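PDB 2EHH: 4-hydroxy-tetrahydrodipicolinate synthase from Aquifex aeolicus, which probably catalyses the condensation of pyruvate with aspartate beta-semialdehyde to 4-hydroxy-tetrahydrodipicolinate, a step of lysine biosynthesis, as a homotetramer. Local coordinates for residues P109-R112 / G113-E116; Y132-P135 / S136-C139; S185-D188 / S189-L192. All coordinates share one frame; numbering follows the deposited sequence.

In the fold
The three contacts follow one another along the chain of a TIM barrel of eight parallel strands. Interaction 1 is the N-cap and first turn of helix 111-124, which leads on to strand 129-133; interaction 2 is the turn leaving that strand, and interaction 3 joins strand 182-185 to helix 191-196. Centre to centre, interactions 1 and 2 lie about 15 Å apart, as do 2 and 3, while 1 and 3 are about 27 Å apart. Interactions 1 and 2 both touch the second subunit, whereas residues 189-192 pack on the third. Interactions 2 and 3 sit at the C-terminal ends of their strands, where TIM barrels carry the active site, and interaction 2 holds Tyr132, the predicted proton donor/acceptor.

Interaction 1 of 3, residues P109-R112 / G113-E116; sequences PTQR and GLYE
Pro109 meets Leu114 five residues on: CG of its ring comes to 3.3 Å from Leu114 CD2, tighter than ordinary van der Waals contact, and the two side chains cross at about a right angle. Pro104 touches both of them, and Pro109 also packs on Pro269 of the second subunit. Thr110 is the N-cap. Its OG1 sits between the backbone N and the carbonyl carbon (chi1 63°), which turns the oxygen back over the helix start to accept from Gly113 N at 3.1 Å. The carbonyl oxygen of the same residue takes Leu114 N at 2.9 Å, so side chain and backbone of Thr110 together serve two amides of the first turn. That turn opens helix 111-124, the helical arm of the beta-alpha-beta unit between strands 98-102 and 129-133 of the TIM barrel. Gln111 continues the pattern through its O, 2.9 Å from Tyr115 N. Its side chain lays the amide beside Leu114, Gln111 NE2 lying 3.8 Å from Leu114 CD1; the amide itself is gripped by Thr146 OG1, Ser143 N and Glu141 O. Arg112 O accepts from Glu116 N at 2.9 Å. The arginine side chain reaches Glu116 because CG lies anti to the backbone N and the chain bends at the next bond; Glu116 OE1 stands over one face of the guanidinium, 3.0 Å from Arg112 CZ. The guanidinium and carboxylate planes are nearly perpendicular, and no N-H of the arginine points at the oxygen, so this salt bridge rests on charge alone; the modelled place of NH1 is also doubtful. Glu116 packs against Leu268 of the second subunit as well, while the Tyr115 ring makes a cation-pi contact with Lys149.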
loop_
_atom_site.group_PDB
_atom_site.type_symbol
_atom_site.label_atom_id
_atom_site.label_comp_id
_atom_site.label_asym_id
_atom_site.label_seq_id
_atom_site.Cartn_x
_atom_site.Cartn_y
_atom_site.Cartn_z
ATOM N N PRO A 109 4.215 -7.067 17.263
ATOM C CA PRO A 109 3.525 -8.095 18.041
ATOM C C PRO A 109 2.125 -8.376 17.508
ATOM O O PRO A 109 1.559 -7.579 16.750
ATOM C CB PRO A 109 3.507 -7.512 19.454
ATOM C CG PRO A 109 3.531 -6.039 19.226
ATOM C CD PRO A 109 4.494 -5.873 18.079
ATOM N N THR A 110 1.584 -9.523 17.893
ATOM C CA THR A 110 0.236 -9.908 17.497
ATOM C C THR A 110 -0.702 -9.031 18.322
ATOM O O THR A 110 -0.253 -8.313 19.227
ATOM C CB THR A 110 -0.045 -11.376 17.847
ATOM O OG1 THR A 110 0.031 -11.543 19.266
ATOM C CG2 THR A 110 0.975 -12.293 17.184
ATOM N N GLN A 111 -1.995 -9.075 18.021
ATOM C CA GLN A 111 -2.951 -8.274 18.779
ATOM C C GLN A 111 -2.958 -8.716 20.240
ATOM O O GLN A 111 -3.141 -7.897 21.144
ATOM C CB GLN A 111 -4.358 -8.401 18.180
ATOM C CG GLN A 111 -4.511 -7.732 16.818
ATOM C CD GLN A 111 -4.158 -6.250 16.844
ATOM O OE1 GLN A 111 -4.630 -5.496 17.704
ATOM N NE2 GLN A 111 -3.336 -5.822 15.889
ATOM N N ARG A 112 -2.756 -10.010 20.475
ATOM C CA ARG A 112 -2.716 -10.518 21.843
ATOM C C ARG A 112 -1.505 -9.881 22.522
ATOM O O ARG A 112 -1.569 -9.471 23.686
ATOM C CB ARG A 112 -2.599 -12.048 21.841
ATOM C CG ARG A 112 -2.493 -12.703 23.219
ATOM C CD ARG A 112 -3.484 -12.123 24.226
ATOM N NE ARG A 112 -3.809 -13.079 25.283
ATOM C CZ ARG A 112 -3.952 -12.766 26.568
ATOM N NH1 ARG A 112 -3.791 -11.518 26.975
ATOM N NH2 ARG A 112 -4.265 -13.706 27.450
ATOM N N GLY A 113 -0.409 -9.788 21.773
ATOM C CA GLY A 113 0.801 -9.185 22.290
ATOM C C GLY A 113 0.579 -7.723 22.623
ATOM O O GLY A 113 1.064 -7.236 23.641
ATOM N N LEU A 114 -0.152 -7.012 21.768
ATOM C CA LEU A 114 -0.426 -5.602 22.012
ATOM C C LEU A 114 -1.306 -5.459 23.249
ATOM O O LEU A 114 -1.131 -4.536 24.045
ATOM C CB LEU A 114 -1.121 -4.973 20.800
ATOM C CG LEU A 114 -0.264 -4.864 19.532
ATOM C CD1 LEU A 114 -1.058 -4.212 18.411
ATOM C CD2 LEU A 114 0.989 -4.035 19.850
ATOM N N TYR A 115 -2.258 -6.373 23.403
ATOM C CA TYR A 115 -3.151 -6.356 24.561
ATOM C C TYR A 115 -2.340 -6.543 25.843
ATOM O O TYR A 115 -2.433 -5.741 26.776
ATOM C CB TYR A 115 -4.188 -7.480 24.445
ATOM C CG TYR A 115 -4.971 -7.732 25.715
ATOM C CD1 TYR A 115 -5.920 -6.818 26.174
ATOM C CD2 TYR A 115 -4.757 -8.888 26.463
ATOM C CE1 TYR A 115 -6.641 -7.054 27.349
ATOM C CE2 TYR A 115 -5.470 -9.136 27.636
ATOM C CZ TYR A 115 -6.410 -8.218 28.073
ATOM O OH TYR A 115 -7.127 -8.477 29.221
ATOM N N GLU A 116 -1.535 -7.597 25.887
ATOM C CA GLU A 116 -0.732 -7.857 27.082
ATOM C C GLU A 116 0.260 -6.737 27.380
ATOM O O GLU A 116 0.554 -6.458 28.541
ATOM C CB GLU A 116 -0.010 -9.201 26.956
ATOM C CG GLU A 116 -0.974 -10.374 26.892
ATOM C CD GLU A 116 -0.296 -11.718 27.054
ATOM O OE1 GLU A 116 -0.953 -12.745 26.780
ATOM O OE2 GLU A 116 0.886 -11.749 27.462
#

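Interaction 2 of 3, residues Y132-P135 / S136-C139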
loop_
_atom_site.group_PDB
_atom_site.type_symbol
_atom_site.label_atom_id
_atom_site.label_comp_id
_atom_site.label_asym_id
_atom_site.label_seq_id
_atom_site.Cartn_x
_atom_site.Cartn_y
_atom_site.Cartn_z
ATOM N N TYR A 132 -0.720 5.381 21.702
ATOM C CA TYR A 132 -0.248 6.154 20.559
ATOM C C TYR A 132 -0.143 5.237 19.348
ATOM O O TYR A 132 0.755 4.396 19.266
ATOM C CB TYR A 132 1.109 6.803 20.874
ATOM C CG TYR A 132 1.698 7.612 19.735
ATOM C CD1 TYR A 132 0.895 8.089 18.698
ATOM C CD2 TYR A 132 3.059 7.931 19.711
ATOM C CE1 TYR A 132 1.427 8.861 17.670
ATOM C CE2 TYR A 132 3.598 8.707 18.685
ATOM C CZ TYR A 132 2.774 9.168 17.672
ATOM O OH TYR A 132 3.289 9.958 16.667
ATOM N N ASN A 133 -1.079 5.404 18.419
ATOM C CA ASN A 133 -1.129 4.594 17.207
ATOM C C ASN A 133 -0.621 5.383 16.010
ATOM O O ASN A 133 -1.177 6.427 15.663
ATOM C CB ASN A 133 -2.572 4.137 16.949
ATOM C CG ASN A 133 -2.694 3.206 15.750
ATOM O OD1 ASN A 133 -2.110 2.119 15.730
ATOM N ND2 ASN A 133 -3.466 3.623 14.750
ATOM N N ILE A 134 0.444 4.889 15.386
ATOM C CA ILE A 134 1.015 5.537 14.213
ATOM C C ILE A 134 1.662 4.469 13.335
ATOM O O ILE A 134 2.884 4.314 13.290
ATOM C CB ILE A 134 2.042 6.637 14.600
ATOM C CG1 ILE A 134 2.612 7.276 13.330
ATOM C CG2 ILE A 134 3.138 6.061 15.500
ATOM C CD1 ILE A 134 3.187 8.671 13.541
ATOM N N PRO A 135 0.824 3.703 12.624
ATOM C CA PRO A 135 1.252 2.625 11.733
ATOM C C PRO A 135 2.361 3.012 10.750
ATOM O O PRO A 135 3.221 2.189 10.436
ATOM C CB PRO A 135 -0.044 2.234 11.020
ATOM C CG PRO A 135 -1.084 2.502 12.061
ATOM C CD PRO A 135 -0.646 3.829 12.630
ATOM N N SER A 136 2.347 4.258 10.281
ATOM C CA SER A 136 3.350 4.715 9.321
ATOM C C SER A 136 4.760 4.691 9.898
ATOM O O SER A 136 5.738 4.768 9.154
ATOM C CB SER A 136 3.031 6.129 8.820
ATOM O OG SER A 136 3.128 7.079 9.867
ATOM N N ARG A 137 4.862 4.592 11.219
ATOM C CA ARG A 137 6.167 4.541 11.877
ATOM C C ARG A 137 6.418 3.208 12.579
ATOM O O ARG A 137 7.523 2.665 12.519
ATOM C CB ARG A 137 6.298 5.665 12.904
ATOM C CG ARG A 137 6.524 7.047 12.308
ATOM C CD ARG A 137 6.596 8.101 13.411
ATOM N NE ARG A 137 6.863 9.436 12.882
ATOM C CZ ARG A 137 8.064 9.874 12.510
ATOM N NH1 ARG A 137 9.128 9.086 12.612
ATOM N NH2 ARG A 137 8.193 11.105 12.031
ATOM N N THR A 138 5.388 2.683 13.238
ATOM C CA THR A 138 5.511 1.430 13.985
ATOM C C THR A 138 5.439 0.187 13.112
ATOM O O THR A 138 5.911 -0.886 13.499
ATOM C CB THR A 138 4.407 1.311 15.049
ATOM O OG1 THR A 138 3.139 1.201 14.397
ATOM C CG2 THR A 138 4.400 2.538 15.964
ATOM N N CYS A 139 4.828 0.341 11.945
ATOM C CA CYS A 139 4.662 -0.742 10.996
ATOM C C CYS A 139 3.719 -1.853 11.494
ATOM O O CYS A 139 3.823 -3.016 11.098
ATOM C CB CYS A 139 6.049 -1.264 10.584
ATOM S SG CYS A 139 6.509 -0.661 8.921
#
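At the C-terminal end of strand 129-133 of the barrel, the chain turns directly into the short helix 135-138, with Ile134 at its N-cap position. Ile134 O receives two amides: Thr138 N at 3.0 Å in a nearly straight bond, and Arg137 N at 2.9 Å from above the carbonyl plane. Pro135 O then takes Cys139 N at 2.9 Å, where positive phi ends the helical run. Each branch of the Ile134 side chain has its own neighbour. CG1 lies anti to the backbone N (chi1 180°), which carries CD1 out alongside the extended Arg137 chain, 3.5 Å from its CD and at the edge of the guanidinium, in plane. CG2 instead approaches Thr138 CG2 at 3.8 Å and sits over one face of the Tyr132 ring, toward its rim. Thr138 OG1 bonds to Val140 O. Beyond Ile134, Arg137 NH1 reaches Tyr106 O of the second subunit, and Cys139 SG forms a disulfide with Cys139 of that subunit, so the turn lies at the dimer interface. Tyr132, the predicted proton donor/acceptor, packs on Thr43 and on Tyr106 of the second subunit. Such a strand-to-helix turn at the C-terminal rim of the strands is where TIM barrels such as the DapA enzymes carry their active sites.

Interaction 3 of 3, residues S185-D188 / S189-L192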
loop_
_atom_site.group_PDB
_atom_site.type_symbol
_atom_site.label_atom_id
_atom_site.label_comp_id
_atom_site.label_asym_id
_atom_site.label_seq_id
_atom_site.Cartn_x
_atom_site.Cartn_y
_atom_site.Cartn_z
ATOM N N SER A 185 -6.275 13.791 17.858
ATOM C CA SER A 185 -5.685 13.777 16.523
ATOM C C SER A 185 -4.170 13.723 16.618
ATOM O O SER A 185 -3.565 14.447 17.410
ATOM C CB SER A 185 -6.080 15.030 15.744
ATOM O OG SER A 185 -5.364 15.103 14.521
ATOM N N GLY A 186 -3.562 12.865 15.807
ATOM C CA GLY A 186 -2.115 12.751 15.807
ATOM C C GLY A 186 -1.535 13.393 14.560
ATOM O O GLY A 186 -0.385 13.156 14.201
ATOM N N ASP A 187 -2.340 14.214 13.895
ATOM C CA ASP A 187 -1.908 14.890 12.680
ATOM C C ASP A 187 -2.637 16.218 12.533
ATOM O O ASP A 187 -3.866 16.259 12.456
ATOM C CB ASP A 187 -2.161 13.981 11.479
ATOM C CG ASP A 187 -1.170 12.827 11.408
ATOM O OD1 ASP A 187 0.047 13.090 11.254
ATOM O OD2 ASP A 187 -1.607 11.660 11.515
ATOM N N ASP A 188 -1.867 17.303 12.501
ATOM C CA ASP A 188 -2.431 18.651 12.410
ATOM C C ASP A 188 -3.435 18.872 11.291
ATOM O O ASP A 188 -4.482 19.490 11.502
ATOM C CB ASP A 188 -1.304 19.687 12.304
ATOM C CG ASP A 188 -0.587 19.896 13.630
ATOM O OD1 ASP A 188 -1.238 20.380 14.581
ATOM O OD2 ASP A 188 0.619 19.571 13.726
ATOM N N SER A 189 -3.117 18.380 10.100
ATOM C CA SER A 189 -4.012 18.539 8.961
ATOM C C SER A 189 -5.337 17.806 9.117
ATOM O O SER A 189 -6.289 18.098 8.402
ATOM C CB SER A 189 -3.325 18.054 7.685
ATOM O OG SER A 189 -2.308 18.958 7.297
ATOM N N LEU A 190 -5.403 16.865 10.052
ATOM C CA LEU A 190 -6.622 16.080 10.245
ATOM C C LEU A 190 -7.416 16.424 11.502
ATOM O O LEU A 190 -8.456 15.822 11.770
ATOM C CB LEU A 190 -6.268 14.590 10.262
ATOM C CG LEU A 190 -5.493 14.125 9.025
ATOM C CD1 LEU A 190 -5.101 12.660 9.166
ATOM C CD2 LEU A 190 -6.350 14.349 7.783
ATOM N N THR A 191 -6.932 17.386 12.272
ATOM C CA THR A 191 -7.615 17.777 13.497
ATOM C C THR A 191 -9.068 18.187 13.260
ATOM O O THR A 191 -9.968 17.720 13.957
ATOM C CB THR A 191 -6.867 18.925 14.186
ATOM O OG1 THR A 191 -5.547 18.478 14.528
ATOM C CG2 THR A 191 -7.595 19.357 15.458
ATOM N N LEU A 192 -9.301 19.044 12.271
ATOM C CA LEU A 192 -10.659 19.506 11.991
ATOM C C LEU A 192 -11.614 18.352 11.673
ATOM O O LEU A 192 -12.625 18.174 12.356
ATOM C CB LEU A 192 -10.649 20.536 10.853
ATOM C CG LEU A 192 -11.971 21.264 10.570
ATOM C CD1 LEU A 192 -11.686 22.582 9.854
ATOM C CD2 LEU A 192 -12.892 20.373 9.741
HETATM O O HOH W 1 -7.093 20.486 11.117
HETATM O O HOH W 2 -4.120 20.737 14.361
#
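Two hydroxyls meet across this turn, but only feebly: Ser185 OG donates a weak hydrogen bond to Thr191 OG1 over 3.4 Å. The same serine oxygen accepts from Asp187 N at 3.2 Å, which makes an ST turn at the end of strand 182-185, one of the eight parallel strands of the TIM barrel. Because OG lies anti to the backbone N (chi1 172°), beside its own carbonyl carbon, it faces the chain that follows and can take both partners. The bend beyond it carries the chain toward helix 191-196. Asp187 O accepts from Leu190 N at 2.9 Å, the donor standing above the carbonyl plane, 51° out of it. The leucine side chain touches the aspartate only lightly, Leu190 CD1 lying 4.0 Å from Asp187 CB. A further backbone bond, from Thr191 N to Asp188 O at 3.3 Å, is weak.

The carboxylate of Asp188 is turned toward the neighbouring strand 201-204 and the residues after it: OD1 pairs with Ser204 OG, while OD2 receives the backbone N of both Val205 and Ala206. These bonds fix the side chain against the next strand of the barrel. Around them, Phe240 of helix 226-242 packs on Asp188 and Ser189, Thr191 packs on Val202 and on Leu217 and Ile218 of helix 211-223, and Ser189 and Leu190 meet Asp168 of the third subunit. Two waters supplement the weak backbone bond. One donates to Asp188 O and accepts from Leu192 N at 2.9 Å; the other donates to both O and OD1 of Asp188 and accepts from Thr191 OG1 at 2.7 Å.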